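Local coordinates for protein probable enoyl-CoA hydratase/isomerase (Pseudomonas aeruginosa PAO1, PDB 5YLO) that probably acts as a Delta3,Delta2-enoyl-CoA isomerase of the crotonase family, serving the beta-oxidation of unsaturated fatty acids by moving the double bond of their CoA thioesters, at residues A[51-56]-A[97-102]; A[109-114]-A[131-136]; A[5-10]-A[18-23]; A[154-159]-A[177-182]. All coordinates share one frame; numbering follows the deposited sequence.

Contact 1: A[51-56]-A[97-102]; sequences RAVVLG and HALDKP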
# COMPACT_ATOMS: atom_id res chain seq x y z
N ARG A 51 18.46 7.54 21.89
CA ARG A 51 17.47 6.51 21.67
C ARG A 51 16.40 6.94 20.69
O ARG A 51 15.53 6.13 20.34
CB ARG A 51 16.84 6.11 23.01
CG ARG A 51 17.86 5.54 23.99
CD ARG A 51 17.55 5.89 25.43
NE ARG A 51 16.27 5.35 25.86
CZ ARG A 51 16.07 4.08 26.21
NH1 ARG A 51 17.07 3.21 26.17
NH2 ARG A 51 14.87 3.68 26.59
N ALA A 52 16.44 8.19 20.23
CA ALA A 52 15.56 8.69 19.19
C ALA A 52 16.27 9.86 18.51
O ALA A 52 17.06 10.57 19.14
CB ALA A 52 14.20 9.13 19.75
N VAL A 53 15.98 10.05 17.23
CA VAL A 53 16.65 11.06 16.42
C VAL A 53 15.60 11.94 15.76
O VAL A 53 14.63 11.44 15.19
CB VAL A 53 17.56 10.42 15.35
CG1 VAL A 53 18.18 11.49 14.47
CG2 VAL A 53 18.64 9.57 16.01
N VAL A 54 15.80 13.26 15.84
CA VAL A 54 14.92 14.24 15.23
C VAL A 54 15.69 14.97 14.14
O VAL A 54 16.83 15.40 14.36
CB VAL A 54 14.37 15.23 16.27
CG1 VAL A 54 13.53 16.30 15.59
CG2 VAL A 54 13.55 14.50 17.33
N LEU A 55 15.07 15.09 12.97
CA LEU A 55 15.64 15.82 11.84
C LEU A 55 14.75 17.02 11.56
O LEU A 55 13.58 16.85 11.20
CB LEU A 55 15.75 14.93 10.61
CG LEU A 55 16.40 15.56 9.37
CD1 LEU A 55 17.85 15.89 9.65
CD2 LEU A 55 16.27 14.63 8.17
N GLY A 56 15.30 18.22 11.70
CA GLY A 56 14.53 19.43 11.54
C GLY A 56 15.25 20.45 10.67
O GLY A 56 16.45 20.33 10.40
N HIS A 97 17.38 6.02 6.02
CA HIS A 97 16.21 5.17 5.85
C HIS A 97 16.35 3.87 6.65
O HIS A 97 15.36 3.36 7.18
CB HIS A 97 16.01 4.87 4.37
CG HIS A 97 15.10 3.72 4.09
ND1 HIS A 97 15.53 2.55 3.51
CD2 HIS A 97 13.77 3.57 4.30
CE1 HIS A 97 14.51 1.72 3.38
NE2 HIS A 97 13.43 2.32 3.85
N ALA A 98 17.56 3.34 6.76
CA ALA A 98 17.83 2.09 7.45
C ALA A 98 18.43 2.28 8.83
O ALA A 98 18.96 1.32 9.40
CB ALA A 98 18.75 1.21 6.60
N LEU A 99 18.35 3.49 9.39
CA LEU A 99 18.97 3.78 10.67
C LEU A 99 18.36 2.93 11.78
O LEU A 99 17.15 2.70 11.81
CB LEU A 99 18.81 5.26 11.00
CG LEU A 99 19.74 5.83 12.07
CD1 LEU A 99 21.06 6.25 11.44
CD2 LEU A 99 19.08 6.99 12.79
N ASP A 100 19.20 2.47 12.71
CA ASP A 100 18.77 1.52 13.73
C ASP A 100 18.05 2.18 14.90
O ASP A 100 17.60 1.46 15.80
CB ASP A 100 19.97 0.72 14.25
CG ASP A 100 20.39 -0.38 13.31
OD1 ASP A 100 19.56 -0.81 12.48
OD2 ASP A 100 21.55 -0.84 13.41
N LYS A 101 17.93 3.50 14.92
CA LYS A 101 17.19 4.22 15.94
C LYS A 101 15.89 4.77 15.34
O LYS A 101 15.81 5.00 14.13
CB LYS A 101 18.02 5.38 16.50
CG LYS A 101 19.45 5.02 16.87
CD LYS A 101 19.56 4.34 18.22
CE LYS A 101 21.02 4.23 18.63
NZ LYS A 101 21.23 3.65 19.99
N PRO A 102 14.86 4.98 16.16
CA PRO A 102 13.65 5.63 15.64
C PRO A 102 13.96 7.06 15.22
O PRO A 102 14.58 7.82 15.96
CB PRO A 102 12.69 5.58 16.84
CG PRO A 102 13.23 4.50 17.73
CD PRO A 102 14.71 4.56 17.56
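A buried backbone contact pairs V53, near the start of strand 52-56, with P102, in the loop that leads from helix 85-97 into strand 103-107. The hydrogen bond from V53 N to P102 O is 2.9 Å long, with 154° at the hydrogen. The same oxygen receives a CA-H...O contact from A52 CA at 3.5 Å, so two successive residues of the strand grip one acceptor. One residue earlier, R51 O lies 3.3 Å from P102 CD of the proline ring. The apolar part rests on V53. Its CG2, anti to the carbonyl carbon, meets L99 CD2 at 4.1 Å, and the two side chains cross at about a right angle; K101 CB lies 4.3 Å from the same V53 CG2. The K101 ammonium reaches the carbonyls of D47 and V50, while R51 NE bonds to A203 O. The pairing opens the parallel alignment of 52-56 with 103-107, two strands of the crotonase core joined by a crossover through helices 68-76 and 85-97. L99 and V53 face helix 31-46, and P102 packs on F210 of helix 207-220.

Contact 2: A[109-114]-A[131-136]; sequences GSAVGA and ARFKAG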
# COMPACT_ATOMS: atom_id res chain seq x y z
N GLY A 109 8.72 23.64 7.75
CA GLY A 109 8.35 24.47 6.62
C GLY A 109 8.29 23.65 5.35
O GLY A 109 8.10 22.43 5.40
N SER A 110 8.48 24.31 4.21
CA SER A 110 8.36 23.62 2.94
C SER A 110 9.51 22.64 2.72
O SER A 110 10.67 22.93 3.04
CB SER A 110 8.30 24.62 1.78
OG SER A 110 9.57 25.21 1.55
N ALA A 111 9.18 21.48 2.16
CA ALA A 111 10.17 20.48 1.76
C ALA A 111 10.01 20.21 0.27
O ALA A 111 8.91 19.89 -0.19
CB ALA A 111 10.00 19.18 2.56
N VAL A 112 11.10 20.35 -0.47
CA VAL A 112 11.07 20.30 -1.93
C VAL A 112 12.11 19.30 -2.42
O VAL A 112 13.27 19.36 -2.00
CB VAL A 112 11.32 21.68 -2.56
CG1 VAL A 112 11.25 21.60 -4.07
CG2 VAL A 112 10.32 22.70 -2.02
N GLY A 113 11.69 18.40 -3.31
CA GLY A 113 12.63 17.52 -4.00
C GLY A 113 13.41 16.65 -3.04
O GLY A 113 12.84 15.86 -2.28
N ALA A 114 14.74 16.77 -3.08
CA ALA A 114 15.59 16.02 -2.17
C ALA A 114 15.31 16.38 -0.72
O ALA A 114 15.55 15.56 0.18
CB ALA A 114 17.06 16.26 -2.50
N ALA A 131 3.76 24.09 6.43
CA ALA A 131 4.61 23.27 5.58
C ALA A 131 3.95 23.02 4.23
O ALA A 131 2.74 22.80 4.14
CB ALA A 131 4.93 21.95 6.27
N ARG A 132 4.76 23.06 3.17
CA ARG A 132 4.32 22.81 1.81
C ARG A 132 5.26 21.79 1.17
O ARG A 132 6.44 21.73 1.50
CB ARG A 132 4.29 24.10 0.99
CG ARG A 132 3.51 25.23 1.65
CD ARG A 132 2.20 25.49 0.92
NE ARG A 132 2.44 26.03 -0.41
CZ ARG A 132 1.50 26.15 -1.35
NH1 ARG A 132 1.81 26.65 -2.53
NH2 ARG A 132 0.26 25.77 -1.10
N PHE A 133 4.73 21.00 0.25
CA PHE A 133 5.48 19.87 -0.31
C PHE A 133 5.47 19.93 -1.83
O PHE A 133 4.41 20.08 -2.44
CB PHE A 133 4.90 18.54 0.18
CG PHE A 133 5.01 18.35 1.67
CD1 PHE A 133 4.03 18.84 2.52
CD2 PHE A 133 6.10 17.70 2.21
CE1 PHE A 133 4.14 18.67 3.89
CE2 PHE A 133 6.21 17.52 3.58
CZ PHE A 133 5.23 18.01 4.42
N LYS A 134 6.66 19.80 -2.42
CA LYS A 134 6.84 19.82 -3.86
C LYS A 134 7.71 18.65 -4.28
O LYS A 134 8.66 18.29 -3.58
CB LYS A 134 7.48 21.14 -4.33
CG LYS A 134 6.50 22.27 -4.62
CD LYS A 134 7.24 23.54 -5.01
CE LYS A 134 6.39 24.46 -5.85
NZ LYS A 134 7.17 25.66 -6.28
N ALA A 135 7.40 18.07 -5.44
CA ALA A 135 8.16 16.93 -5.94
C ALA A 135 8.04 16.88 -7.46
O ALA A 135 7.01 17.26 -8.03
CB ALA A 135 7.67 15.61 -5.35
N GLY A 136 9.09 16.38 -8.10
CA GLY A 136 9.04 16.16 -9.53
C GLY A 136 8.94 17.47 -10.27
O GLY A 136 9.81 18.35 -10.14
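V112 holds CG1 anti to its backbone N (chi1 -179°) and CG2 anti to its carbonyl carbon, which sets both methyls against K134 CB; the lysine CG is anti to its own carbonyl carbon (chi1 -88°), and the chain leads away. V112 CG1 lies 3.8 Å and V112 CG2 4.0 Å from K134 CB. The two side chains run side by side and point the same way, and beyond CG the lysine is extended. A111 and F133 project to the opposite face, where A111 CB meets the ring at F133 CD2, 4.2 Å away and obliquely to the ring plane.

Between the two faces the backbones pair in parallel register, A111 beside F133 and V112 beside K134. A111 N donates to R132 O at 2.8 Å; K134 N returns a bond of 3.2 Å to A111 O; and G113 N reaches K134 O at 3.0 Å from 35° above the carbonyl plane. This short ladder belongs to the small second sheet of the crotonase fold, which W171 extends on the far side of F133 through a backbone bond. In crotonase relatives the start of the helix that follows such a strand supplies an oxyanion-hole N-H, and G113 is here the N-cap of helix 114-120, consistent with that layout. Before the ladder the chains draw closer still: S110 CA comes 3.1 Å from R132 O in a CA-H...O contact, and G109 O touches the methyl A131 CB at 3.3 Å. The ring of F133 also packs on M116 of helix 114-120 and on V107 of strand 103-107.

Contact 3: A[5-10]-A[18-23]; sequences SPLQTR and LVLNRP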
# COMPACT_ATOMS: atom_id res chain seq x y z
N SER A 5 28.57 25.79 12.17
CA SER A 5 28.45 24.39 11.80
C SER A 5 27.36 24.24 10.74
O SER A 5 26.29 24.85 10.86
CB SER A 5 28.11 23.53 13.03
OG SER A 5 29.23 23.39 13.88
N PRO A 6 27.60 23.45 9.70
CA PRO A 6 26.54 23.23 8.69
C PRO A 6 25.32 22.56 9.27
O PRO A 6 24.21 22.73 8.73
CB PRO A 6 27.23 22.34 7.65
CG PRO A 6 28.26 21.59 8.45
CD PRO A 6 28.76 22.57 9.48
N LEU A 7 25.48 21.83 10.37
CA LEU A 7 24.40 21.08 10.99
C LEU A 7 24.48 21.30 12.49
O LEU A 7 25.49 20.95 13.12
CB LEU A 7 24.52 19.59 10.66
CG LEU A 7 23.30 18.70 10.85
CD1 LEU A 7 22.39 18.78 9.63
CD2 LEU A 7 23.74 17.27 11.12
N GLN A 8 23.44 21.89 13.07
CA GLN A 8 23.39 22.13 14.51
C GLN A 8 22.89 20.87 15.20
O GLN A 8 21.79 20.39 14.89
CB GLN A 8 22.50 23.33 14.84
CG GLN A 8 22.78 23.93 16.22
CD GLN A 8 21.54 24.02 17.09
OE1 GLN A 8 20.45 23.60 16.70
NE2 GLN A 8 21.70 24.58 18.29
N THR A 9 23.68 20.35 16.13
CA THR A 9 23.38 19.08 16.78
C THR A 9 23.29 19.30 18.29
O THR A 9 24.16 19.94 18.88
CB THR A 9 24.46 18.05 16.47
OG1 THR A 9 24.51 17.82 15.05
CG2 THR A 9 24.16 16.74 17.18
N ARG A 10 22.24 18.75 18.90
CA ARG A 10 22.10 18.77 20.34
C ARG A 10 21.43 17.47 20.78
O ARG A 10 20.55 16.96 20.09
CB ARG A 10 21.30 20.00 20.82
CG ARG A 10 19.79 19.90 20.65
CD ARG A 10 19.16 21.24 20.31
NE ARG A 10 17.71 21.23 20.51
CZ ARG A 10 16.85 22.01 19.87
NH1 ARG A 10 17.28 22.87 18.96
NH2 ARG A 10 15.55 21.92 20.12
N LEU A 18 19.01 16.84 15.13
CA LEU A 18 19.84 17.20 13.99
C LEU A 18 19.06 18.20 13.15
O LEU A 18 18.09 17.84 12.48
CB LEU A 18 20.22 15.97 13.17
CG LEU A 18 20.67 14.74 13.97
CD1 LEU A 18 21.09 13.61 13.05
CD2 LEU A 18 21.79 15.11 14.92
N VAL A 19 19.48 19.46 13.19
CA VAL A 19 18.78 20.54 12.51
C VAL A 19 19.66 21.04 11.37
O VAL A 19 20.81 21.45 11.59
CB VAL A 19 18.43 21.69 13.47
CG1 VAL A 19 17.54 22.71 12.77
CG2 VAL A 19 17.76 21.15 14.72
N LEU A 20 19.12 21.00 10.15
CA LEU A 20 19.75 21.71 9.04
C LEU A 20 19.86 23.18 9.40
O LEU A 20 18.90 23.78 9.90
CB LEU A 20 18.93 21.52 7.76
CG LEU A 20 19.15 20.28 6.89
CD1 LEU A 20 19.06 18.99 7.69
CD2 LEU A 20 18.15 20.27 5.74
N ASN A 21 21.03 23.77 9.15
CA ASN A 21 21.29 25.14 9.59
C ASN A 21 21.92 25.95 8.46
O ASN A 21 23.06 26.40 8.53
CB ASN A 21 22.18 25.17 10.82
CG ASN A 21 22.12 26.50 11.55
OD1 ASN A 21 22.57 26.52 12.79
ND2 ASN A 21 21.68 27.51 10.99
N ARG A 22 21.15 26.15 7.39
CA ARG A 22 21.44 27.16 6.38
C ARG A 22 20.14 27.88 6.07
O ARG A 22 19.59 27.78 4.97
CB ARG A 22 22.05 26.54 5.12
CG ARG A 22 23.45 25.98 5.34
CD ARG A 22 24.33 26.21 4.12
NE ARG A 22 23.86 25.47 2.96
CZ ARG A 22 24.05 25.86 1.70
NH1 ARG A 22 24.70 26.99 1.45
NH2 ARG A 22 23.59 25.12 0.70
N PRO A 23 19.60 28.62 7.05
CA PRO A 23 18.26 29.21 6.86
C PRO A 23 18.20 30.22 5.74
O PRO A 23 17.14 30.38 5.12
CB PRO A 23 17.97 29.87 8.22
CG PRO A 23 19.02 29.34 9.17
CD PRO A 23 20.21 29.04 8.32
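T9 and L18 lie side by side and point the same way across the beta hairpin of strands 7-12 and 15-20, the antiparallel outer edge of the main crotonase sheet. Of the threonine branches, CG2, anti to the backbone N, comes nearest, 3.7 Å from L18 CD2, with T9 OG1 at 3.8 Å from the same methyl. L7 shares that face. Its CG stands anti to the backbone N (chi1 -162°), and from there its CD1 meets L20 CD1 at 3.9 Å, the two leucines crossing obliquely, while L7 CD2 touches L18 CB more loosely. L7 and L18 pack on L37 of helix 31-46. L18 and L20 also rest on V53 and L55 of strand 52-56, the next strand of the sheet.

The other face carries Q8 and V19, again side by side and pointing alike. The glutamine chain bends at chi2, and its OE1 approaches the valine methyl CG2 at 4.1 Å, a contact of van der Waals kind. Q8 and V19 form the hydrogen-bonded pair: Q8 N donates to V19 O at 3.0 Å, and V19 N returns an equally long but straighter bond to Q8 O, with 170° at the hydrogen. The flanking pairs L7 with L20 and T9 with L18 are non-hydrogen-bonded. Past the end of the ladder N21 N reaches P6 O only weakly, and the N21 side chain sets out toward segment 5-10, bringing OD1 to 3.8 Å from Q8 CB.

Contact 4: A[154-159]-A[177-182]; sequences RLLGSE and LGAGLV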
# COMPACT_ATOMS: atom_id res chain seq x y z
N ARG A 154 4.81 4.10 -2.17
CA ARG A 154 4.64 3.24 -1.01
C ARG A 154 3.83 3.93 0.09
O ARG A 154 3.10 3.26 0.83
CB ARG A 154 6.01 2.80 -0.48
CG ARG A 154 6.70 1.78 -1.36
CD ARG A 154 8.14 1.54 -0.93
NE ARG A 154 8.66 0.32 -1.54
CZ ARG A 154 9.19 0.25 -2.76
NH1 ARG A 154 9.27 1.34 -3.51
NH2 ARG A 154 9.63 -0.91 -3.22
N LEU A 155 3.95 5.25 0.21
CA LEU A 155 3.21 6.00 1.22
C LEU A 155 1.85 6.47 0.73
O LEU A 155 0.91 6.56 1.53
CB LEU A 155 4.03 7.21 1.68
CG LEU A 155 5.38 6.94 2.32
CD1 LEU A 155 6.20 8.22 2.39
CD2 LEU A 155 5.21 6.35 3.71
N LEU A 156 1.72 6.79 -0.56
CA LEU A 156 0.54 7.46 -1.09
C LEU A 156 -0.28 6.63 -2.07
O LEU A 156 -1.39 7.04 -2.41
CB LEU A 156 0.95 8.76 -1.80
CG LEU A 156 1.29 10.06 -1.05
CD1 LEU A 156 1.72 9.83 0.39
CD2 LEU A 156 2.35 10.83 -1.83
N GLY A 157 0.22 5.49 -2.52
CA GLY A 157 -0.36 4.81 -3.65
C GLY A 157 0.13 5.39 -4.97
O GLY A 157 0.62 6.51 -5.05
N SER A 158 -0.03 4.59 -6.03
CA SER A 158 0.55 4.96 -7.32
C SER A 158 -0.03 6.27 -7.85
O SER A 158 0.72 7.19 -8.19
CB SER A 158 0.33 3.83 -8.33
OG SER A 158 1.09 2.68 -7.99
N GLU A 159 -1.36 6.37 -7.91
CA GLU A 159 -1.98 7.54 -8.54
C GLU A 159 -1.66 8.82 -7.78
O GLU A 159 -1.28 9.83 -8.37
CB GLU A 159 -3.49 7.34 -8.66
CG GLU A 159 -4.20 8.51 -9.34
CD GLU A 159 -5.69 8.28 -9.53
OE1 GLU A 159 -6.32 9.09 -10.23
OE2 GLU A 159 -6.22 7.30 -8.98
N LEU A 177 -1.33 15.38 5.03
CA LEU A 177 -1.86 14.57 6.12
C LEU A 177 -2.93 13.60 5.62
O LEU A 177 -2.92 12.42 5.98
CB LEU A 177 -2.41 15.47 7.22
CG LEU A 177 -2.82 14.91 8.59
CD1 LEU A 177 -4.26 14.41 8.58
CD2 LEU A 177 -1.86 13.81 9.03
N GLY A 178 -3.85 14.09 4.79
CA GLY A 178 -4.94 13.25 4.33
C GLY A 178 -4.50 12.18 3.35
O GLY A 178 -5.11 11.11 3.28
N ALA A 179 -3.45 12.45 2.57
CA ALA A 179 -2.95 11.48 1.60
C ALA A 179 -1.99 10.47 2.21
O ALA A 179 -1.62 9.51 1.53
CB ALA A 179 -2.25 12.21 0.45
N GLY A 180 -1.58 10.66 3.47
CA GLY A 180 -0.63 9.78 4.11
C GLY A 180 0.81 10.20 3.98
O GLY A 180 1.70 9.41 4.33
N LEU A 181 1.08 11.40 3.48
CA LEU A 181 2.46 11.85 3.33
C LEU A 181 3.11 12.11 4.68
O LEU A 181 4.26 11.72 4.91
CB LEU A 181 2.50 13.11 2.46
CG LEU A 181 3.85 13.56 1.91
CD1 LEU A 181 4.52 12.45 1.12
CD2 LEU A 181 3.67 14.80 1.04
N VAL A 182 2.39 12.76 5.59
CA VAL A 182 2.85 12.95 6.96
C VAL A 182 1.85 12.29 7.89
O VAL A 182 0.68 12.08 7.53
CB VAL A 182 3.03 14.45 7.31
CG1 VAL A 182 3.94 15.12 6.29
CG2 VAL A 182 1.69 15.15 7.39
O HOH W 1 -3.05 9.30 -0.94
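Apolar contact centres on L156, whose CD1 reaches over the turn 179-181 from the end of helix 146-156. L156 CD1 lies 3.9 Å from L181 CD1, the side chains meeting at a slant, and L156 CD2 is 4.0 Å from that same L181 methyl. Chi2 of L156, 23°, falls away from the staggered positions and carries CD1 onto backbone as well, 3.5 Å from L181 N and equally near A179 O. L156 CG also touches A179 CB at 4.4 Å.

Polar contact is indirect. A water donates to both L156 O, at 3.2 Å, and A179 O, at 2.9 Å, tying together carbonyls from the ends of two helices.

Outside the pair, L155 and L181 both pack on L120 of helix 114-120, while L156 and A179 lie against W171. R154 NH2 bonds to G220 O of the second subunit, and E159 OE1 bonds to R125 N of the second subunit, placing this surface contact near a trimer interface. G180, with positive phi (92°) and two bonds back into the last turn, that from G180 N to L177 O weak, ends helix 173-179 in a Schellman motif.

Contacts 1 and 3 serve the same main sheet: strands 52-56 and 15-20 are neighbours, and V54 O and G56 O probably accept hydrogen bonds from L18 N and L20 N. Contact 1 is buried and rests on a single backbone bond with proline and leucine packing, whereas contact 3 is partly buried on the sheet's outer edge, with an antiparallel ladder. Contact 2 is a parallel ladder in the smaller sheet, partly buried, its centre about 20 Å from that of contact 1. Contact 4 lies at the surface and replaces direct backbone bonding with leucine packing and one water. It joins contact 2 through F133, whose ring touches L181 and V182; its centre is about 28 Å from contact 3's.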